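Local coordinates for putative sulfatase yidJ (Bacteroides fragilis, PDB 2QZU), which probably hydrolyses sulfate esters as a metal-dependent arylsulfatase of the alkaline phosphatase superfamily, at residues W199-E204 with T284-N289; D176-P181 with M228-T233. All blocks are in the same frame, centred on the assembly; numbering follows the deposited sequence.

Contact 1 (W199-E204 with T284-N289); sequences WGPEYE and TGVDEN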
loop_
_atom_site.group_PDB
_atom_site.type_symbol
_atom_site.label_atom_id
_atom_site.label_comp_id
_atom_site.label_asym_id
_atom_site.label_seq_id
_atom_site.Cartn_x
_atom_site.Cartn_y
_atom_site.Cartn_z
ATOM N N TRP A 199 2.655 -10.435 13.678
ATOM C CA TRP A 199 1.362 -9.868 13.303
ATOM C C TRP A 199 0.703 -9.288 14.554
ATOM O O TRP A 199 0.687 -9.924 15.603
ATOM C CB TRP A 199 0.476 -10.949 12.666
ATOM C CG TRP A 199 -0.742 -10.413 11.945
ATOM C CD1 TRP A 199 -0.783 -9.367 11.060
ATOM C CD2 TRP A 199 -2.075 -10.930 12.013
ATOM N NE1 TRP A 199 -2.062 -9.205 10.574
ATOM C CE2 TRP A 199 -2.875 -10.152 11.143
ATOM C CE3 TRP A 199 -2.674 -11.980 12.725
ATOM C CZ2 TRP A 199 -4.245 -10.389 10.964
ATOM C CZ3 TRP A 199 -4.038 -12.218 12.547
ATOM C CH2 TRP A 199 -4.807 -11.425 11.673
ATOM N N GLY A 200 0.170 -8.075 14.432
ATOM C CA GLY A 200 -0.459 -7.408 15.560
ATOM C C GLY A 200 -1.301 -8.268 16.486
ATOM O O GLY A 200 -0.986 -8.377 17.674
ATOM N N PRO A 201 -2.382 -8.886 15.981
ATOM C CA PRO A 201 -3.267 -9.736 16.785
ATOM C C PRO A 201 -2.537 -10.855 17.514
ATOM O O PRO A 201 -2.941 -11.254 18.602
ATOM C CB PRO A 201 -4.260 -10.269 15.756
ATOM C CG PRO A 201 -4.359 -9.126 14.785
ATOM C CD PRO A 201 -2.902 -8.749 14.609
ATOM N N GLU A 202 -1.476 -11.365 16.892
ATOM C CA GLU A 202 -0.674 -12.435 17.477
ATOM C C GLU A 202 0.064 -11.948 18.711
ATOM O O GLU A 202 0.039 -12.597 19.758
ATOM C CB GLU A 202 0.351 -12.950 16.464
ATOM C CG GLU A 202 -0.104 -14.125 15.638
ATOM C CD GLU A 202 1.002 -14.648 14.740
ATOM O OE1 GLU A 202 2.122 -14.870 15.251
ATOM O OE2 GLU A 202 0.751 -14.839 13.531
ATOM N N TYR A 203 0.727 -10.803 18.575
ATOM C CA TYR A 203 1.483 -10.214 19.674
ATOM C C TYR A 203 0.536 -9.791 20.789
ATOM O O TYR A 203 0.769 -10.074 21.966
ATOM C CB TYR A 203 2.266 -8.996 19.181
ATOM C CG TYR A 203 3.019 -8.266 20.278
ATOM C CD1 TYR A 203 4.144 -8.832 20.882
ATOM C CD2 TYR A 203 2.601 -7.010 20.710
ATOM C CE1 TYR A 203 4.831 -8.157 21.892
ATOM C CE2 TYR A 203 3.276 -6.332 21.711
ATOM C CZ TYR A 203 4.386 -6.904 22.298
ATOM O OH TYR A 203 5.035 -6.221 23.296
ATOM N N GLU A 204 -0.537 -9.111 20.408
ATOM C CA GLU A 204 -1.514 -8.649 21.377
ATOM C C GLU A 204 -2.116 -9.800 22.170
ATOM O O GLU A 204 -2.264 -9.704 23.386
ATOM C CB GLU A 204 -2.591 -7.834 20.659
ATOM C CG GLU A 204 -2.066 -6.472 20.229
ATOM C CD GLU A 204 -2.762 -5.908 19.007
ATOM O OE1 GLU A 204 -3.781 -6.487 18.572
ATOM O OE2 GLU A 204 -2.284 -4.876 18.483
ATOM N N THR A 284 -10.403 -14.346 10.061
ATOM C CA THR A 284 -10.080 -15.682 10.533
ATOM C C THR A 284 -8.834 -15.643 11.417
ATOM O O THR A 284 -8.754 -16.355 12.417
ATOM C CB THR A 284 -9.885 -16.642 9.345
ATOM O OG1 THR A 284 -11.141 -16.803 8.674
ATOM C CG2 THR A 284 -9.406 -18.008 9.826
ATOM N N GLY A 285 -7.878 -14.788 11.062
ATOM C CA GLY A 285 -6.670 -14.657 11.859
ATOM C C GLY A 285 -7.004 -14.046 13.210
ATOM O O GLY A 285 -6.500 -14.475 14.248
ATOM N N VAL A 286 -7.857 -13.028 13.199
ATOM C CA VAL A 286 -8.267 -12.386 14.442
ATOM C C VAL A 286 -8.970 -13.438 15.301
ATOM O O VAL A 286 -8.714 -13.550 16.499
ATOM C CB VAL A 286 -9.221 -11.194 14.165
ATOM C CG1 VAL A 286 -9.993 -10.822 15.424
ATOM C CG2 VAL A 286 -8.409 -9.989 13.692
ATOM N N ASP A 287 -9.838 -14.220 14.666
ATOM C CA ASP A 287 -10.593 -15.270 15.343
ATOM C C ASP A 287 -9.678 -16.239 16.089
ATOM O O ASP A 287 -9.921 -16.572 17.250
ATOM C CB ASP A 287 -11.429 -16.044 14.319
ATOM C CG ASP A 287 -12.289 -17.122 14.956
ATOM O OD1 ASP A 287 -13.341 -16.781 15.541
ATOM O OD2 ASP A 287 -11.909 -18.309 14.873
ATOM N N GLU A 288 -8.618 -16.686 15.424
ATOM C CA GLU A 288 -7.690 -17.625 16.041
ATOM C C GLU A 288 -7.031 -17.036 17.282
ATOM O O GLU A 288 -6.841 -17.728 18.283
ATOM C CB GLU A 288 -6.622 -18.059 15.030
ATOM C CG GLU A 288 -5.584 -19.008 15.611
ATOM C CD GLU A 288 -4.779 -19.721 14.543
ATOM O OE1 GLU A 288 -5.354 -20.573 13.835
ATOM O OE2 GLU A 288 -3.574 -19.430 14.409
ATOM N N ASN A 289 -6.688 -15.755 17.228
ATOM C CA ASN A 289 -6.057 -15.128 18.375
ATOM C C ASN A 289 -7.050 -14.866 19.504
ATOM O O ASN A 289 -6.674 -14.859 20.674
ATOM C CB ASN A 289 -5.317 -13.868 17.927
ATOM C CG ASN A 289 -4.022 -14.205 17.217
ATOM O OD1 ASN A 289 -3.096 -14.739 17.832
ATOM N ND2 ASN A 289 -3.960 -13.934 15.915
#

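Contact 2 (D176-P181 with M228-T233); sequences DYHLKP and MNPPHT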
loop_
_atom_site.group_PDB
_atom_site.type_symbol
_atom_site.label_atom_id
_atom_site.label_comp_id
_atom_site.label_asym_id
_atom_site.label_seq_id
_atom_site.Cartn_x
_atom_site.Cartn_y
_atom_site.Cartn_z
ATOM N N ASP A 176 -1.328 1.232 10.947
ATOM C CA ASP A 176 -1.917 0.132 10.195
ATOM C C ASP A 176 -1.058 -0.871 9.443
ATOM O O ASP A 176 -1.587 -1.647 8.648
ATOM C CB ASP A 176 -2.972 0.705 9.242
ATOM C CG ASP A 176 -3.910 1.683 9.934
ATOM O OD1 ASP A 176 -4.222 1.461 11.120
ATOM O OD2 ASP A 176 -4.342 2.670 9.301
ATOM N N TYR A 177 0.253 -0.865 9.678
ATOM C CA TYR A 177 1.118 -1.842 9.025
ATOM C C TYR A 177 1.160 -3.013 10.015
ATOM O O TYR A 177 2.069 -3.122 10.835
ATOM C CB TYR A 177 2.520 -1.266 8.807
ATOM C CG TYR A 177 3.418 -2.196 8.030
ATOM C CD1 TYR A 177 3.235 -2.389 6.659
ATOM C CD2 TYR A 177 4.407 -2.934 8.676
ATOM C CE1 TYR A 177 4.014 -3.301 5.951
ATOM C CE2 TYR A 177 5.193 -3.847 7.981
ATOM C CZ TYR A 177 4.989 -4.029 6.621
ATOM O OH TYR A 177 5.750 -4.951 5.941
ATOM N N HIS A 178 0.148 -3.876 9.925
ATOM C CA HIS A 178 -0.024 -5.018 10.828
ATOM C C HIS A 178 1.133 -5.999 10.984
ATOM O O HIS A 178 1.258 -6.644 12.030
ATOM C CB HIS A 178 -1.265 -5.809 10.417
ATOM C CG HIS A 178 -2.488 -4.967 10.248
ATOM N ND1 HIS A 178 -3.370 -5.140 9.201
ATOM C CD2 HIS A 178 -2.988 -3.957 10.998
ATOM C CE1 HIS A 178 -4.358 -4.272 9.314
ATOM N NE2 HIS A 178 -4.153 -3.542 10.396
ATOM N N LEU A 179 1.964 -6.119 9.953
ATOM C CA LEU A 179 3.091 -7.051 9.978
ATOM C C LEU A 179 4.266 -6.600 10.844
ATOM O O LEU A 179 5.139 -7.402 11.175
ATOM C CB LEU A 179 3.574 -7.322 8.551
ATOM C CG LEU A 179 2.518 -7.878 7.588
ATOM C CD1 LEU A 179 3.101 -7.995 6.188
ATOM C CD2 LEU A 179 2.031 -9.226 8.085
ATOM N N LYS A 180 4.298 -5.319 11.196
ATOM C CA LYS A 180 5.349 -4.786 12.057
ATOM C C LYS A 180 4.756 -3.641 12.871
ATOM O O LYS A 180 5.114 -2.480 12.685
ATOM C CB LYS A 180 6.537 -4.281 11.235
ATOM C CG LYS A 180 7.741 -3.904 12.098
ATOM C CD LYS A 180 8.839 -3.221 11.291
ATOM C CE LYS A 180 10.028 -2.866 12.178
ATOM N NZ LYS A 180 11.080 -2.097 11.454
ATOM N N PRO A 181 3.834 -3.961 13.793
ATOM C CA PRO A 181 3.176 -2.964 14.642
ATOM C C PRO A 181 4.121 -2.352 15.663
ATOM O O PRO A 181 5.195 -2.889 15.925
ATOM C CB PRO A 181 2.064 -3.769 15.303
ATOM C CG PRO A 181 2.718 -5.103 15.503
ATOM C CD PRO A 181 3.413 -5.324 14.163
HETATM N N MSE A 228 -7.659 -4.972 18.847
HETATM C CA MSE A 228 -6.923 -5.386 17.653
HETATM C C MSE A 228 -7.243 -4.512 16.449
HETATM O O MSE A 228 -8.359 -4.010 16.315
HETATM C CB MSE A 228 -7.239 -6.846 17.336
HETATM C CG MSE A 228 -6.843 -7.805 18.450
HETATM SE SE MSE A 228 -7.448 -9.610 18.082
HETATM C CE MSE A 228 -6.610 -10.516 19.581
ATOM N N ASN A 229 -6.260 -4.346 15.570
ATOM C CA ASN A 229 -6.425 -3.506 14.388
ATOM C C ASN A 229 -7.104 -4.237 13.225
ATOM O O ASN A 229 -8.122 -3.772 12.712
ATOM C CB ASN A 229 -5.071 -2.927 13.964
ATOM C CG ASN A 229 -5.210 -1.587 13.264
ATOM O OD1 ASN A 229 -6.078 -1.411 12.413
ATOM N ND2 ASN A 229 -4.355 -0.635 13.621
ATOM N N PRO A 230 -6.550 -5.382 12.778
ATOM C CA PRO A 230 -7.232 -6.067 11.671
ATOM C C PRO A 230 -8.641 -6.402 12.174
ATOM O O PRO A 230 -8.835 -6.581 13.372
ATOM C CB PRO A 230 -6.394 -7.329 11.474
ATOM C CG PRO A 230 -5.018 -6.919 11.950
ATOM C CD PRO A 230 -5.324 -6.097 13.181
ATOM N N PRO A 231 -9.629 -6.535 11.271
ATOM C CA PRO A 231 -9.588 -6.433 9.812
ATOM C C PRO A 231 -9.572 -5.032 9.197
ATOM O O PRO A 231 -10.016 -4.853 8.065
ATOM C CB PRO A 231 -10.811 -7.234 9.387
ATOM C CG PRO A 231 -11.794 -6.890 10.454
ATOM C CD PRO A 231 -10.971 -6.957 11.722
ATOM N N HIS A 232 -9.076 -4.045 9.935
ATOM C CA HIS A 232 -8.975 -2.685 9.408
ATOM C C HIS A 232 -7.927 -2.734 8.296
ATOM O O HIS A 232 -7.084 -3.631 8.278
ATOM C CB HIS A 232 -8.559 -1.721 10.521
ATOM C CG HIS A 232 -8.376 -0.305 10.068
ATOM N ND1 HIS A 232 -7.176 0.173 9.584
ATOM C CD2 HIS A 232 -9.230 0.745 10.057
ATOM C CE1 HIS A 232 -7.300 1.457 9.300
ATOM N NE2 HIS A 232 -8.536 1.830 9.577
ATOM N N THR A 233 -7.966 -1.767 7.383
ATOM C CA THR A 233 -7.054 -1.763 6.250
ATOM C C THR A 233 -5.622 -2.109 6.462
ATOM O O THR A 233 -5.023 -1.877 7.518
ATOM C CB THR A 233 -7.085 -0.468 5.448
ATOM O OG1 THR A 233 -7.088 0.647 6.339
ATOM C CG2 THR A 233 -8.303 -0.456 4.526
HETATM O O HOH W 1 -6.597 1.390 12.396
HETATM O O HOH W 2 -4.982 2.174 6.659
#

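Contact 1 (W199-E204 with T284-N289)
Helix 200-213 starts beside the middle of helix 267-299, and the nearest CA atoms across the pair are those of Pro201 and Val286 and of Glu202 and Asn289. The two segments run almost parallel, 7° apart, with their axes 9.1 Å from each other. This is helix-helix packing in the alpha/beta sulfatase fold, on one side of the large mixed sheet. Met228, modelled as selenomethionine at the end of strand 222-228, touches Pro201, Val286 and Asn289. Trp199 is the N-cap residue of the first helix. Its CG lies anti to the backbone N (chi1 -166°), and the six-membered end of the indole meets the second helix edge-on. Trp199 CZ3 comes 3.5 Å from Gly285 C, and the indole packs on this glycine's backbone. Pro201 CD lies over the centre of one face of the Trp199 indole, 3.5 Å above the plane. Trp199 NE1 is hydrogen-bonded to Leu237 O. Val286 CG2 lies 4.3 Å from Pro201 CG. Asn289 is the most covered residue; its amide lies against Pro201 and Glu202. Asn289 CG is 3.4 Å from Pro201 O, and its OD1 accepts a hydrogen bond from Arg292. Asn289 ND2 makes a weak hydrogen bond to Gly285 O, one turn earlier, 3.1 Å away.

Contact 2 (D176-P181 with M228-T233)
His178 is gripped on several sides by the 228-233 loop. Pro230 CG stands almost exactly over the His178 ring, 3.5 Å from its centroid and 6° off the normal, a CH-pi contact. Asp176 O covers the opposite face. His232 O approaches at the ring edge, 3.0 Å from His178 CE1. Asp176 CG lies anti to its own carbonyl carbon (chi1 -48°), and the carboxylate meets Asn229 and His232. Asn229 ND2 donates to the anti lone pair of Asp176 OD1 at 3.3 Å, with the carboxylate and amide planes 83° apart. Water 1 also joins this pair, donating to Asp176 OD1 and Asn229 OD1. Asp176 OD2 lies 3.2 Å from His232 CE1, at the edge of that ring. Water 2 donates to Asp176 OD2 at 2.8 Å and is hydrogen-bonded to Thr233 OG1. Further out, Tyr172 OH is hydrogen-bonded to Asn229 ND2, and Gly234 O makes a weak hydrogen bond with His178 ND1. The second subunit touches this contact: Glu23 of that chain makes a weak hydrogen bond with His232 NE2. Pro231 follows a cis peptide. The 228-233 loop leaves the C-terminal end of strand 222-228, the edge where active sites of alkaline phosphatase-like folds lie.

Overall arrangement
Both contacts are largely buried, on the same side of the chain's centre, with centres 10 Å apart. Contact 1 joins two helices, and contact 2 joins two irregular loops. Their chemistry differs accordingly. Contact 1 relies on an aromatic edge, proline and valine carbons and one amide. Contact 2 uses a carboxylate, an amide, imidazoles and bridging waters, and it reaches the second subunit. The segments alternate along the chain and also touch. Gly200 N, at the start of the helix, probably hydrogen-bonds to His178 O at 3.0 Å. The two contacts also pack against each other, through Trp199 on His178 and Val286 CG2 on Pro230 O.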